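Local coordinates for protein phosphotriesterase, putative (Deinococcus radiodurans, PDB 4J35) that probably hydrolyses lactones with a pair of divalent metal ions held in a TIM barrel, in a form engineered toward organophosphate hydrolysis, at residues 127-132 with 167-172; 185-190 with 200-205; 245-250 with 298-303; 230-235 with 241-246; 55-60 with 84-89. The protein carries 7 engineered substitutions. All coordinates share one frame; numbering follows the deposited sequence.

Contact 1: 127-132 with 167-172; sequences EVTEGI and RETGVP
Val128, on the last turn of helix 116-129, spreads both methyls over the turn that leaves helix 153-169. Its CG1 lies 4.1 Å from Thr169 OG1, the two side chains reaching toward each other tip to tip. The same CG1 stands 4.1 Å from Val171 CB. The second branch, Val128 CG2, meets Val171 CG2 at 4.0 Å, where the two valines pass at a slant. With chi1 at 160°, CG1 of Val128 stands opposite the backbone N and CG2 opposite the carbonyl carbon, a fork that lets one residue touch both Thr169 and Val171. One residue on, Thr129 CG2 approaches Thr169 CG2 to 3.9 Å, with the side chains at about a right angle. The Thr129 hydroxyl takes no part, being bonded to Arg125 O in its own helix.

On the other side Thr169 OG1 is held twice, by Val165 O one turn back and by Val171 N, which donates to it over 3.1 Å at 152° in an ST turn. These bonds fix the rotation of Thr169 and leave its CG2 facing Thr129. Gly170, at positive phi, swings the chain so as to bring Val171 against Val128; Val171 also rests on Ile142.

No hydrogen bond crosses between the segments. Thr129 spends its hydroxyl on Arg125 O, Thr169 on Val165 O and Val171 N, and each offers a methyl to the other. The helix ends therefore meet mainly through methyl groups: the contact itself is van der Waals, while local bonds hold the Thr169 side chain in place for it.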
# COMPACT_ATOMS: atom_id res chain seq x y z
N GLU A 127 -10.63 14.49 0.12
CA GLU A 127 -9.54 14.10 -0.76
C GLU A 127 -9.97 12.98 -1.73
O GLU A 127 -9.45 12.89 -2.84
CB GLU A 127 -8.28 13.74 0.06
CG GLU A 127 -7.69 14.95 0.78
CD GLU A 127 -6.34 14.68 1.46
OE1 GLU A 127 -6.07 13.52 1.84
OE2 GLU A 127 -5.55 15.64 1.58
N VAL A 128 -10.93 12.16 -1.33
CA VAL A 128 -11.47 11.10 -2.20
C VAL A 128 -12.47 11.66 -3.23
O VAL A 128 -12.52 11.19 -4.38
CB VAL A 128 -12.23 10.03 -1.33
CG1 VAL A 128 -13.20 9.20 -2.17
CG2 VAL A 128 -11.24 9.13 -0.60
N THR A 129 -13.30 12.61 -2.81
CA THR A 129 -14.40 13.07 -3.65
C THR A 129 -14.06 14.34 -4.44
O THR A 129 -14.54 14.49 -5.57
CB THR A 129 -15.73 13.28 -2.86
OG1 THR A 129 -15.61 14.42 -2.01
CG2 THR A 129 -16.07 12.06 -2.03
N GLU A 130 -13.20 15.20 -3.90
CA GLU A 130 -12.93 16.52 -4.51
C GLU A 130 -11.50 16.73 -4.95
O GLU A 130 -11.24 17.17 -6.07
CB GLU A 130 -13.23 17.65 -3.53
CG GLU A 130 -14.66 17.77 -3.11
CD GLU A 130 -14.85 18.93 -2.14
OE1 GLU A 130 -14.16 19.97 -2.30
OE2 GLU A 130 -15.67 18.78 -1.20
N GLY A 131 -10.56 16.51 -4.04
CA GLY A 131 -9.17 16.59 -4.44
C GLY A 131 -8.24 16.91 -3.29
O GLY A 131 -8.66 17.22 -2.18
N ILE A 132 -6.95 16.82 -3.59
CA ILE A 132 -5.93 16.99 -2.58
C ILE A 132 -5.23 18.33 -2.75
O ILE A 132 -4.75 18.66 -3.83
CB ILE A 132 -4.88 15.87 -2.68
CG1 ILE A 132 -5.57 14.52 -2.46
CG2 ILE A 132 -3.76 16.12 -1.69
CD1 ILE A 132 -4.84 13.33 -2.99
N ARG A 167 -18.35 3.59 3.40
CA ARG A 167 -19.78 3.35 3.26
C ARG A 167 -20.41 4.33 2.27
O ARG A 167 -21.27 3.96 1.47
CB ARG A 167 -20.46 3.40 4.63
CG ARG A 167 -20.16 2.16 5.45
CD ARG A 167 -20.72 2.21 6.85
NE ARG A 167 -22.15 2.51 6.86
CZ ARG A 167 -23.11 1.69 6.42
NH1 ARG A 167 -22.82 0.50 5.90
NH2 ARG A 167 -24.39 2.07 6.48
N GLU A 168 -19.97 5.59 2.31
CA GLU A 168 -20.54 6.64 1.49
C GLU A 168 -20.05 6.73 0.05
O GLU A 168 -20.75 7.26 -0.81
CB GLU A 168 -20.28 7.98 2.14
CG GLU A 168 -20.99 8.13 3.47
CD GLU A 168 -20.59 9.39 4.19
OE1 GLU A 168 -21.01 9.53 5.36
OE2 GLU A 168 -19.88 10.23 3.59
N THR A 169 -18.85 6.24 -0.21
CA THR A 169 -18.25 6.45 -1.53
C THR A 169 -17.85 5.16 -2.22
O THR A 169 -17.65 5.15 -3.42
CB THR A 169 -16.97 7.30 -1.43
OG1 THR A 169 -15.99 6.54 -0.74
CG2 THR A 169 -17.24 8.61 -0.66
N GLY A 170 -17.71 4.07 -1.47
CA GLY A 170 -17.24 2.82 -2.04
C GLY A 170 -15.72 2.79 -2.25
O GLY A 170 -15.22 1.87 -2.87
N VAL A 171 -15.00 3.77 -1.72
CA VAL A 171 -13.53 3.85 -1.95
C VAL A 171 -12.89 2.60 -1.35
O VAL A 171 -13.35 2.10 -0.32
CB VAL A 171 -12.92 5.17 -1.40
CG1 VAL A 171 -13.05 5.25 0.12
CG2 VAL A 171 -11.44 5.32 -1.79
N PRO A 172 -11.85 2.04 -2.00
CA PRO A 172 -11.11 0.94 -1.36
C PRO A 172 -10.28 1.42 -0.13
O PRO A 172 -9.94 2.59 -0.03
CB PRO A 172 -10.12 0.51 -2.46
CG PRO A 172 -10.50 1.28 -3.68
CD PRO A 172 -11.23 2.46 -3.26

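Contact 2: 185-190 with 200-205; sequences QQAELL and IMIGHM. With CO (cobalt (II) ion), chain B.
Gln186 NE2 is gripped by Ser146 OG and His176 O, while OE1 of the same amide bonds to Thr175 OG1. Held at both ends, the amide is placed beside Ile202, its OE1 3.5 Å from Ile202 CG2 and 3.7 Å from Ile202 CD1. The two side chains run past each other in opposite senses, with Gln186 extended beyond CG (chi2 -171°). One residue along the helix, Ala187 CB stands 4.3 Å from Ile202 CG1. A turn further, Leu190 CB packs on Ile200 CD1 at 3.8 Å, backed by Phe159 of helix 153-169.

Past the strand, His204 NE2 binds a cobalt ion at 2.0 Å, a site shared with His176 and Lys143. The opposite ring nitrogen, His204 ND1, is hydrogen-bonded to Asp227 OD1, which should help fix the turn of the imidazole. Thr175 is a link between the two halves, since its hydroxyl also pairs with Gly203 N.

Helix 185-190 runs nearly antiparallel to strand 200-202, at 159° and 9.4 Å between axes. It is the helix of the beta-alpha-beta unit 173-174, 183-192, 200-202, a building block of the TIM barrel, with metal ligands His176 and His204 just past the ends of its two strands.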
# COMPACT_ATOMS: atom_id res chain seq x y z
N GLN A 185 -7.63 -8.38 13.66
CA GLN A 185 -8.28 -7.26 14.37
C GLN A 185 -8.65 -6.12 13.44
O GLN A 185 -9.68 -5.50 13.60
CB GLN A 185 -7.39 -6.73 15.47
CG GLN A 185 -7.24 -7.66 16.63
CD GLN A 185 -6.10 -8.59 16.45
OE1 GLN A 185 -5.74 -8.93 15.32
NE2 GLN A 185 -5.49 -9.01 17.55
N GLN A 186 -7.80 -5.80 12.46
CA GLN A 186 -8.17 -4.76 11.52
C GLN A 186 -9.41 -5.16 10.72
O GLN A 186 -10.31 -4.34 10.45
CB GLN A 186 -6.98 -4.53 10.55
CG GLN A 186 -5.81 -3.76 11.14
CD GLN A 186 -4.79 -3.40 10.06
OE1 GLN A 186 -4.91 -3.85 8.92
NE2 GLN A 186 -3.78 -2.60 10.41
N ALA A 187 -9.42 -6.42 10.27
CA ALA A 187 -10.43 -6.91 9.36
C ALA A 187 -11.73 -6.96 10.14
O ALA A 187 -12.77 -6.55 9.66
CB ALA A 187 -10.06 -8.30 8.81
N GLU A 188 -11.61 -7.40 11.37
CA GLU A 188 -12.79 -7.48 12.25
C GLU A 188 -13.36 -6.10 12.60
O GLU A 188 -14.59 -5.91 12.63
CB GLU A 188 -12.42 -8.18 13.52
CG GLU A 188 -13.60 -8.22 14.50
CD GLU A 188 -13.22 -8.91 15.76
OE1 GLU A 188 -12.18 -8.51 16.34
OE2 GLU A 188 -13.93 -9.85 16.15
N LEU A 189 -12.48 -5.15 12.90
CA LEU A 189 -12.90 -3.79 13.21
C LEU A 189 -13.57 -3.11 12.00
O LEU A 189 -14.68 -2.60 12.09
CB LEU A 189 -11.72 -2.96 13.72
CG LEU A 189 -11.99 -1.48 13.97
CD1 LEU A 189 -13.19 -1.29 14.93
CD2 LEU A 189 -10.75 -0.77 14.53
N LEU A 190 -12.91 -3.11 10.86
CA LEU A 190 -13.50 -2.50 9.67
C LEU A 190 -14.83 -3.16 9.23
O LEU A 190 -15.76 -2.47 8.83
CB LEU A 190 -12.49 -2.56 8.50
CG LEU A 190 -11.30 -1.59 8.67
CD1 LEU A 190 -10.22 -1.96 7.57
CD2 LEU A 190 -11.71 -0.15 8.58
N ILE A 200 -11.47 -4.11 0.88
CA ILE A 200 -10.50 -3.93 1.95
C ILE A 200 -9.30 -4.85 1.66
O ILE A 200 -9.48 -6.04 1.38
CB ILE A 200 -11.11 -4.31 3.30
CG1 ILE A 200 -12.14 -3.25 3.72
CG2 ILE A 200 -10.03 -4.48 4.34
CD1 ILE A 200 -12.95 -3.63 4.93
N MET A 201 -8.10 -4.29 1.71
CA MET A 201 -6.90 -5.08 1.54
C MET A 201 -6.08 -4.93 2.81
O MET A 201 -5.56 -3.83 3.11
CB MET A 201 -6.06 -4.61 0.32
CG MET A 201 -5.00 -5.57 -0.02
SD MET A 201 -4.05 -5.04 -1.50
CE MET A 201 -3.01 -3.82 -0.71
N ILE A 202 -5.93 -6.01 3.56
CA ILE A 202 -5.17 -5.90 4.79
C ILE A 202 -3.74 -6.12 4.40
O ILE A 202 -3.41 -7.16 3.82
CB ILE A 202 -5.51 -6.97 5.81
CG1 ILE A 202 -7.01 -6.89 6.16
CG2 ILE A 202 -4.63 -6.84 7.05
CD1 ILE A 202 -7.47 -5.50 6.77
N GLY A 203 -2.90 -5.15 4.72
CA GLY A 203 -1.54 -5.18 4.22
C GLY A 203 -0.48 -5.80 5.10
O GLY A 203 -0.68 -6.08 6.27
N HIS A 204 0.70 -5.97 4.48
CA HIS A 204 1.88 -6.53 5.12
C HIS A 204 1.63 -7.87 5.82
O HIS A 204 2.27 -8.19 6.83
CB HIS A 204 2.51 -5.50 6.09
CG HIS A 204 2.76 -4.14 5.50
ND1 HIS A 204 2.97 -3.93 4.15
CD2 HIS A 204 2.85 -2.92 6.08
CE1 HIS A 204 3.19 -2.64 3.93
NE2 HIS A 204 3.10 -2.00 5.08
N MET A 205 0.73 -8.66 5.24
CA MET A 205 0.38 -9.95 5.82
C MET A 205 1.43 -10.99 5.60
O MET A 205 1.40 -12.04 6.21
CB MET A 205 -0.99 -10.41 5.30
CG MET A 205 -2.10 -9.57 5.85
SD MET A 205 -2.48 -9.98 7.60
CE MET A 205 -2.89 -11.70 7.42
CO CO B . 3.45 -0.09 5.58

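Contact 3: 245-250 with 298-303; sequences SVLTTL and PDLRRR
Leu247 sets its CD2 methyl against both methyls of Leu300, 4.0 Å from Leu300 CD1 and 4.0 Å from Leu300 CD2. The leucines meet at about a right angle. Beside them Thr248 CG2 touches two partners, 4.2 Å from Leu300 CD2 and 3.7 Å from Arg303 CD. The arginine contributes its aliphatic stem here, lying across the threonine methyl at roughly a right angle.

In the next shell, torsions and ion pairs set these groups. Thr248 has chi1 54°, which puts CG2 opposite the carbonyl carbon and facing the other helix, while its hydroxyl turns back toward its own helix, within reach of the carbonyl oxygens of Leu244 and Ser245. Arg303, extended from CG to NE, is drawn along its own helix by Asp299: Arg303 NE donates to Asp299 OD2 over 2.9 Å in a nearly straight bond (172°) that arrives from above the carboxylate plane. The other oxygen, Asp299 OD1, receives Arg302 NH2 at 2.8 Å on its syn side, though well out of the carboxylate plane. One carboxylate thus bridges two arginines and probably offsets the neighbouring positive charges.

Farther out, Leu247 rests on Phe226 of strand 223-226 and on Leu259 and Leu261 of strand 259-261, while Leu244, on the preceding turn of helix 240-251, covers Leu300, Asp299 and Arg303.

The short helical segments lie 11.6 Å apart and cross at -52°. This is helix-on-helix packing in the outer layer of a TIM barrel, with Leu247 bridging from the strands to Leu300 and the salt-bridged Arg303 on the exposed side.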
# COMPACT_ATOMS: atom_id res chain seq x y z
N SER A 245 6.11 -20.08 0.70
CA SER A 245 5.64 -21.29 1.34
C SER A 245 4.22 -21.07 1.90
O SER A 245 3.34 -21.91 1.69
CB SER A 245 6.61 -21.69 2.46
OG SER A 245 6.21 -22.90 3.07
N VAL A 246 3.98 -19.93 2.56
CA VAL A 246 2.64 -19.65 3.12
C VAL A 246 1.69 -19.41 1.98
O VAL A 246 0.57 -19.93 1.95
CB VAL A 246 2.63 -18.42 4.05
CG1 VAL A 246 1.21 -18.14 4.58
CG2 VAL A 246 3.57 -18.61 5.20
N LEU A 247 2.14 -18.66 0.99
CA LEU A 247 1.29 -18.36 -0.16
C LEU A 247 0.81 -19.61 -0.90
O LEU A 247 -0.35 -19.69 -1.30
CB LEU A 247 2.04 -17.48 -1.14
CG LEU A 247 1.20 -16.76 -2.18
CD1 LEU A 247 0.38 -15.60 -1.54
CD2 LEU A 247 2.14 -16.22 -3.25
N THR A 248 1.71 -20.57 -1.11
CA THR A 248 1.35 -21.75 -1.90
C THR A 248 0.30 -22.56 -1.13
O THR A 248 -0.63 -23.11 -1.72
CB THR A 248 2.56 -22.62 -2.30
OG1 THR A 248 3.33 -22.99 -1.15
CG2 THR A 248 3.44 -21.83 -3.25
N THR A 249 0.47 -22.63 0.19
CA THR A 249 -0.51 -23.24 1.08
C THR A 249 -1.89 -22.62 0.91
O THR A 249 -2.91 -23.34 0.85
CB THR A 249 -0.08 -23.05 2.53
OG1 THR A 249 1.16 -23.72 2.74
CG2 THR A 249 -1.13 -23.58 3.50
N LEU A 250 -1.93 -21.29 0.87
CA LEU A 250 -3.22 -20.58 0.86
C LEU A 250 -3.85 -20.71 -0.51
O LEU A 250 -5.05 -20.89 -0.65
CB LEU A 250 -3.04 -19.11 1.24
CG LEU A 250 -2.63 -18.82 2.68
CD1 LEU A 250 -2.36 -17.37 2.87
CD2 LEU A 250 -3.82 -19.21 3.63
N PRO A 298 7.35 -16.39 -11.92
CA PRO A 298 7.82 -17.59 -12.61
C PRO A 298 8.08 -18.66 -11.59
O PRO A 298 7.98 -19.86 -11.87
CB PRO A 298 9.17 -17.12 -13.25
CG PRO A 298 9.04 -15.66 -13.39
CD PRO A 298 8.19 -15.21 -12.17
N ASP A 299 8.44 -18.25 -10.39
CA ASP A 299 8.73 -19.25 -9.38
C ASP A 299 7.38 -19.91 -8.93
O ASP A 299 7.33 -21.10 -8.72
CB ASP A 299 9.47 -18.65 -8.20
CG ASP A 299 9.93 -19.70 -7.24
OD1 ASP A 299 10.79 -20.51 -7.63
OD2 ASP A 299 9.42 -19.74 -6.11
N LEU A 300 6.31 -19.14 -8.87
CA LEU A 300 5.00 -19.73 -8.51
C LEU A 300 4.55 -20.72 -9.61
O LEU A 300 4.10 -21.82 -9.31
CB LEU A 300 3.95 -18.65 -8.31
CG LEU A 300 4.18 -17.75 -7.09
CD1 LEU A 300 3.19 -16.61 -7.11
CD2 LEU A 300 4.06 -18.57 -5.80
N ARG A 301 4.67 -20.31 -10.87
CA ARG A 301 4.36 -21.20 -11.99
C ARG A 301 5.19 -22.49 -11.92
O ARG A 301 4.65 -23.60 -12.08
CB ARG A 301 4.58 -20.48 -13.33
CG ARG A 301 3.56 -19.37 -13.55
CD ARG A 301 2.17 -19.97 -13.82
NE ARG A 301 2.14 -20.72 -15.08
CZ ARG A 301 1.98 -22.03 -15.24
NH1 ARG A 301 1.81 -22.85 -14.21
NH2 ARG A 301 2.01 -22.53 -16.47
N ARG A 302 6.50 -22.34 -11.70
CA ARG A 302 7.34 -23.50 -11.47
C ARG A 302 6.78 -24.41 -10.38
O ARG A 302 6.89 -25.63 -10.46
CB ARG A 302 8.73 -23.12 -11.06
CG ARG A 302 9.68 -24.31 -11.06
CD ARG A 302 11.10 -23.95 -10.51
NE ARG A 302 11.02 -23.30 -9.19
CZ ARG A 302 10.60 -23.90 -8.07
NH1 ARG A 302 10.24 -25.18 -8.08
NH2 ARG A 302 10.54 -23.23 -6.92
N ARG A 303 6.21 -23.80 -9.35
CA ARG A 303 5.73 -24.55 -8.18
C ARG A 303 4.41 -25.26 -8.42
O ARG A 303 3.98 -26.03 -7.56
CB ARG A 303 5.55 -23.61 -6.99
CG ARG A 303 6.82 -23.23 -6.29
CD ARG A 303 6.57 -22.16 -5.26
NE ARG A 303 7.81 -21.65 -4.68
CZ ARG A 303 8.27 -21.94 -3.47
NH1 ARG A 303 7.59 -22.73 -2.64
NH2 ARG A 303 9.42 -21.41 -3.07

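Contact 4: 230-235 with 241-246; sequences GLQGML and AERLSV. Engineered in segment 230-235: Leu235 (natural residue Val).
Arg243 reaches from helix 240-251 to Leu231 O, and hydrogen bonding to this one carbonyl is the chief direct interaction. Arg243 NH2 donates over 2.9 Å at 146°; Arg243 NH1 adds a weak bond of 3.3 Å to the same oxygen. The carbonyl oxygen sits at the edge of the guanidinium, 18° out of its plane. Thr237 OG1 also bonds to Leu231 O, which is therefore approached by three donor atoms, one of them weakly. The arginine arrives extended from CG to NE (chi3 174°), which carries the guanidinium to the loop.

Salt bridges hold the rest of the guanidinium: Arg243 NE pairs with Asp206 OD2 and Arg243 NH1 with Asp240 OD1. Two carboxylates around one buried arginine should balance its charge and keep its plane from turning. Asp240 OD1 additionally accepts Gly230 N, so the loop is tied to the helix start both directly and through the arginine.

A water forms a second bridge. It donates to Gln232 OE1 at 3.2 Å and accepts from Ala241 N, also at 3.2 Å, while the same Gln232 OE1 takes Asp240 N; the amide oxygen thus serves one N-H directly and the next through the water.

Van der Waals contact is slight, with Gln232 CG 4.4 Å from Arg243 NH1. The Leu231 side chain leads away to Trp287.

The loop after strand 223-226 thereby folds back on the start of helix 240-251. Gln232 is backbone-bonded to Ala283 of helix 281-284, Asp206 ties Arg243 to the connection between strand 200-202 and helix 211-218, and the Leu231 side chain lies about 6 Å from that of the metal ligand Asp264, just past strand 259-261.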
# COMPACT_ATOMS: atom_id res chain seq x y z
N GLY A 230 10.48 -9.23 -1.32
CA GLY A 230 11.84 -8.75 -1.65
C GLY A 230 12.56 -8.18 -0.43
O GLY A 230 13.79 -8.09 -0.44
N LEU A 231 11.81 -7.80 0.62
CA LEU A 231 12.43 -7.26 1.84
C LEU A 231 12.64 -8.41 2.83
O LEU A 231 11.71 -8.84 3.49
CB LEU A 231 11.55 -6.16 2.44
CG LEU A 231 12.06 -5.39 3.65
CD1 LEU A 231 13.40 -4.73 3.31
CD2 LEU A 231 11.02 -4.33 4.07
N GLN A 232 13.87 -8.90 2.93
CA GLN A 232 14.11 -10.23 3.52
C GLN A 232 14.90 -10.21 4.83
O GLN A 232 16.07 -9.90 4.84
CB GLN A 232 14.83 -11.14 2.52
CG GLN A 232 14.14 -11.30 1.18
CD GLN A 232 14.72 -12.44 0.35
OE1 GLN A 232 14.40 -13.60 0.58
NE2 GLN A 232 15.55 -12.11 -0.65
N GLY A 233 14.28 -10.59 5.93
CA GLY A 233 14.99 -10.62 7.19
C GLY A 233 15.52 -9.28 7.70
O GLY A 233 16.52 -9.25 8.43
N MET A 234 14.90 -8.17 7.30
CA MET A 234 15.15 -6.89 7.95
C MET A 234 14.15 -6.75 9.10
O MET A 234 12.93 -6.79 8.89
CB MET A 234 15.01 -5.70 6.99
CG MET A 234 15.93 -4.47 7.30
SD MET A 234 15.01 -2.94 6.94
CE MET A 234 16.23 -1.76 6.35
N LEU A 235 14.65 -6.61 10.33
CA LEU A 235 13.78 -6.30 11.46
C LEU A 235 12.57 -7.21 11.50
O LEU A 235 11.43 -6.75 11.62
CB LEU A 235 13.33 -4.84 11.39
CG LEU A 235 14.52 -3.88 11.23
CD1 LEU A 235 14.07 -2.44 11.39
CD2 LEU A 235 15.62 -4.23 12.22
N ALA A 241 11.30 -17.01 0.52
CA ALA A 241 11.03 -18.44 0.48
C ALA A 241 9.95 -18.77 1.49
O ALA A 241 9.06 -19.58 1.21
CB ALA A 241 12.29 -19.24 0.75
N GLU A 242 10.02 -18.15 2.66
CA GLU A 242 8.99 -18.37 3.68
C GLU A 242 7.67 -17.76 3.23
O GLU A 242 6.60 -18.36 3.40
CB GLU A 242 9.42 -17.79 5.03
CG GLU A 242 10.70 -18.40 5.58
CD GLU A 242 11.31 -17.60 6.73
OE1 GLU A 242 11.16 -16.36 6.74
OE2 GLU A 242 11.94 -18.21 7.62
N ARG A 243 7.74 -16.55 2.67
CA ARG A 243 6.56 -15.93 2.09
C ARG A 243 5.88 -16.91 1.15
O ARG A 243 4.69 -17.15 1.27
CB ARG A 243 6.91 -14.67 1.30
CG ARG A 243 7.29 -13.49 2.17
CD ARG A 243 7.43 -12.22 1.35
NE ARG A 243 7.67 -11.07 2.22
CZ ARG A 243 8.85 -10.70 2.72
NH1 ARG A 243 9.96 -11.37 2.41
NH2 ARG A 243 8.92 -9.66 3.52
N LEU A 244 6.62 -17.45 0.20
CA LEU A 244 5.99 -18.24 -0.86
C LEU A 244 5.48 -19.58 -0.35
O LEU A 244 4.55 -20.15 -0.90
CB LEU A 244 6.93 -18.46 -2.05
CG LEU A 244 7.42 -17.20 -2.76
CD1 LEU A 244 8.24 -17.58 -3.97
CD2 LEU A 244 6.27 -16.29 -3.16
N SER A 245 6.11 -20.08 0.70
CA SER A 245 5.64 -21.29 1.34
C SER A 245 4.22 -21.07 1.90
O SER A 245 3.34 -21.91 1.69
CB SER A 245 6.61 -21.69 2.46
OG SER A 245 6.21 -22.90 3.07
N VAL A 246 3.98 -19.93 2.56
CA VAL A 246 2.64 -19.65 3.12
C VAL A 246 1.69 -19.41 1.98
O VAL A 246 0.57 -19.93 1.95
CB VAL A 246 2.63 -18.42 4.05
CG1 VAL A 246 1.21 -18.14 4.58
CG2 VAL A 246 3.57 -18.61 5.20
O HOH W 1 14.50 -16.74 0.27

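Contact 5: 55-60 with 84-89; sequences ALLARG and EATGLQ
Leu57 and Leu88 provide the apolar part of the contact. Leu88 CD1 lies 4.2 Å from Leu57 CD2 and 4.2 Å from Leu57 CG, and the two side chains cross obliquely. Leu88 has its CG opposite the backbone N (chi1 -178°), which sends the isobutyl group out to Leu57; it also lies on Ala53, Val64 and Trp267.

The other Leu57 methyl rides mainly on backbone. Its CD1 comes within 3.1 Å of Thr86 O, a tight approach of a methyl to a carbonyl oxygen, and stands 3.9 Å from Leu88 N and 4.1 Å from Thr86 CB. One leucine thus touches Thr86, Gly87 and Leu88 at the corner where helix 76-86 ends.

Hydrogen bonds shape each corner from within. Thr86 OG1 accepts Leu88 N at 3.1 Å and 165° in an ST turn, and its hydroxyl also bonds to Val82 O. Gly87, at positive phi, makes the bend. Across from it, helix 42-58 closes in a Schellman motif with Gly60 as the C-prime residue: Gly60 N bonds to Leu57 O over 3.0 Å, and Ile61 N to Leu56 O. Arg59 folds back to Ala55 O through NH1 and meets Asp294 with NE.

No hydrogen bond joins the segments. Polar groups finish the two helices separately, and the hydrophobic Leu57 is left to press one helix end against the turn of the other.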
# COMPACT_ATOMS: atom_id res chain seq x y z
N ALA A 55 10.16 0.48 -16.87
CA ALA A 55 10.52 -0.91 -16.66
C ALA A 55 9.28 -1.74 -16.27
O ALA A 55 9.16 -2.92 -16.61
CB ALA A 55 11.58 -1.02 -15.60
N LEU A 56 8.36 -1.13 -15.55
CA LEU A 56 7.16 -1.84 -15.14
C LEU A 56 6.25 -2.05 -16.32
O LEU A 56 5.75 -3.14 -16.56
CB LEU A 56 6.43 -1.07 -14.02
CG LEU A 56 7.12 -1.13 -12.66
CD1 LEU A 56 6.49 -0.13 -11.62
CD2 LEU A 56 7.05 -2.55 -12.12
N LEU A 57 6.02 -0.99 -17.09
CA LEU A 57 5.22 -1.12 -18.28
C LEU A 57 5.79 -2.21 -19.22
O LEU A 57 5.05 -2.97 -19.84
CB LEU A 57 5.12 0.22 -19.00
CG LEU A 57 4.27 1.29 -18.33
CD1 LEU A 57 4.62 2.64 -18.91
CD2 LEU A 57 2.80 0.99 -18.55
N ALA A 58 7.11 -2.29 -19.31
CA ALA A 58 7.75 -3.34 -20.11
C ALA A 58 7.35 -4.72 -19.61
O ALA A 58 7.34 -5.70 -20.36
CB ALA A 58 9.28 -3.19 -20.09
N ARG A 59 6.99 -4.83 -18.34
CA ARG A 59 6.70 -6.16 -17.82
C ARG A 59 5.19 -6.44 -17.81
O ARG A 59 4.75 -7.46 -17.29
CB ARG A 59 7.32 -6.31 -16.44
CG ARG A 59 8.86 -6.39 -16.49
CD ARG A 59 9.46 -6.09 -15.14
NE ARG A 59 10.87 -6.44 -15.07
CZ ARG A 59 11.83 -5.78 -15.71
NH1 ARG A 59 11.54 -4.76 -16.49
NH2 ARG A 59 13.09 -6.18 -15.58
N GLY A 60 4.41 -5.56 -18.42
CA GLY A 60 2.97 -5.71 -18.48
C GLY A 60 2.23 -5.01 -17.33
O GLY A 60 1.00 -5.02 -17.31
N GLU A 84 1.81 10.93 -16.40
CA GLU A 84 1.64 11.59 -17.69
C GLU A 84 2.88 11.44 -18.58
O GLU A 84 2.78 11.48 -19.81
CB GLU A 84 1.32 13.08 -17.50
CG GLU A 84 -0.06 13.37 -16.91
CD GLU A 84 -0.32 14.87 -16.69
OE1 GLU A 84 0.62 15.67 -16.83
OE2 GLU A 84 -1.48 15.24 -16.39
N ALA A 85 4.04 11.25 -17.97
CA ALA A 85 5.26 11.07 -18.76
C ALA A 85 5.39 9.65 -19.33
O ALA A 85 6.00 9.46 -20.37
CB ALA A 85 6.48 11.43 -17.92
N THR A 86 4.79 8.65 -18.68
CA THR A 86 5.04 7.26 -19.04
C THR A 86 3.83 6.47 -19.47
O THR A 86 3.97 5.44 -20.14
CB THR A 86 5.64 6.52 -17.85
OG1 THR A 86 4.68 6.50 -16.79
CG2 THR A 86 6.91 7.21 -17.39
N GLY A 87 2.65 6.91 -19.06
CA GLY A 87 1.43 6.16 -19.29
C GLY A 87 1.13 5.17 -18.19
O GLY A 87 0.11 4.51 -18.24
N LEU A 88 2.01 5.05 -17.20
CA LEU A 88 1.72 4.21 -16.04
C LEU A 88 0.59 4.86 -15.22
O LEU A 88 0.65 6.04 -14.89
CB LEU A 88 2.96 4.04 -15.16
CG LEU A 88 2.77 3.12 -13.95
CD1 LEU A 88 2.77 1.68 -14.43
CD2 LEU A 88 3.80 3.33 -12.92
N GLN A 89 -0.43 4.08 -14.90
CA GLN A 89 -1.54 4.55 -14.09
C GLN A 89 -1.17 4.46 -12.61
O GLN A 89 -0.62 3.45 -12.17
CB GLN A 89 -2.81 3.74 -14.40
CG GLN A 89 -3.34 4.07 -15.80
CD GLN A 89 -4.38 3.10 -16.36
OE1 GLN A 89 -4.44 1.92 -16.00
NE2 GLN A 89 -5.19 3.60 -17.28

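Overall arrangement
All five contacts lie among the helices, strands and connecting loops of one TIM barrel. Contact 2 carries a cobalt ligand; contact 4 comes near the site through Leu231, whose side chain is about 9 Å from a cobalt ion. Contacts 3 and 4 share Ser245 and Val246, their centres 13 Å apart, and touch where Leu244 packs on Leu300. Contact 1 lies across the barrel from contact 3, about 35 Å between centres, and contact 5 lies across from contact 2, about 29 Å. Though 25 Å apart between centres, contacts 1 and 5 repeat one design: an ST turn in which a threonine hydroxyl accepts from the N of an aliphatic residue two on, past a glycine, packed on a neighbouring helix end.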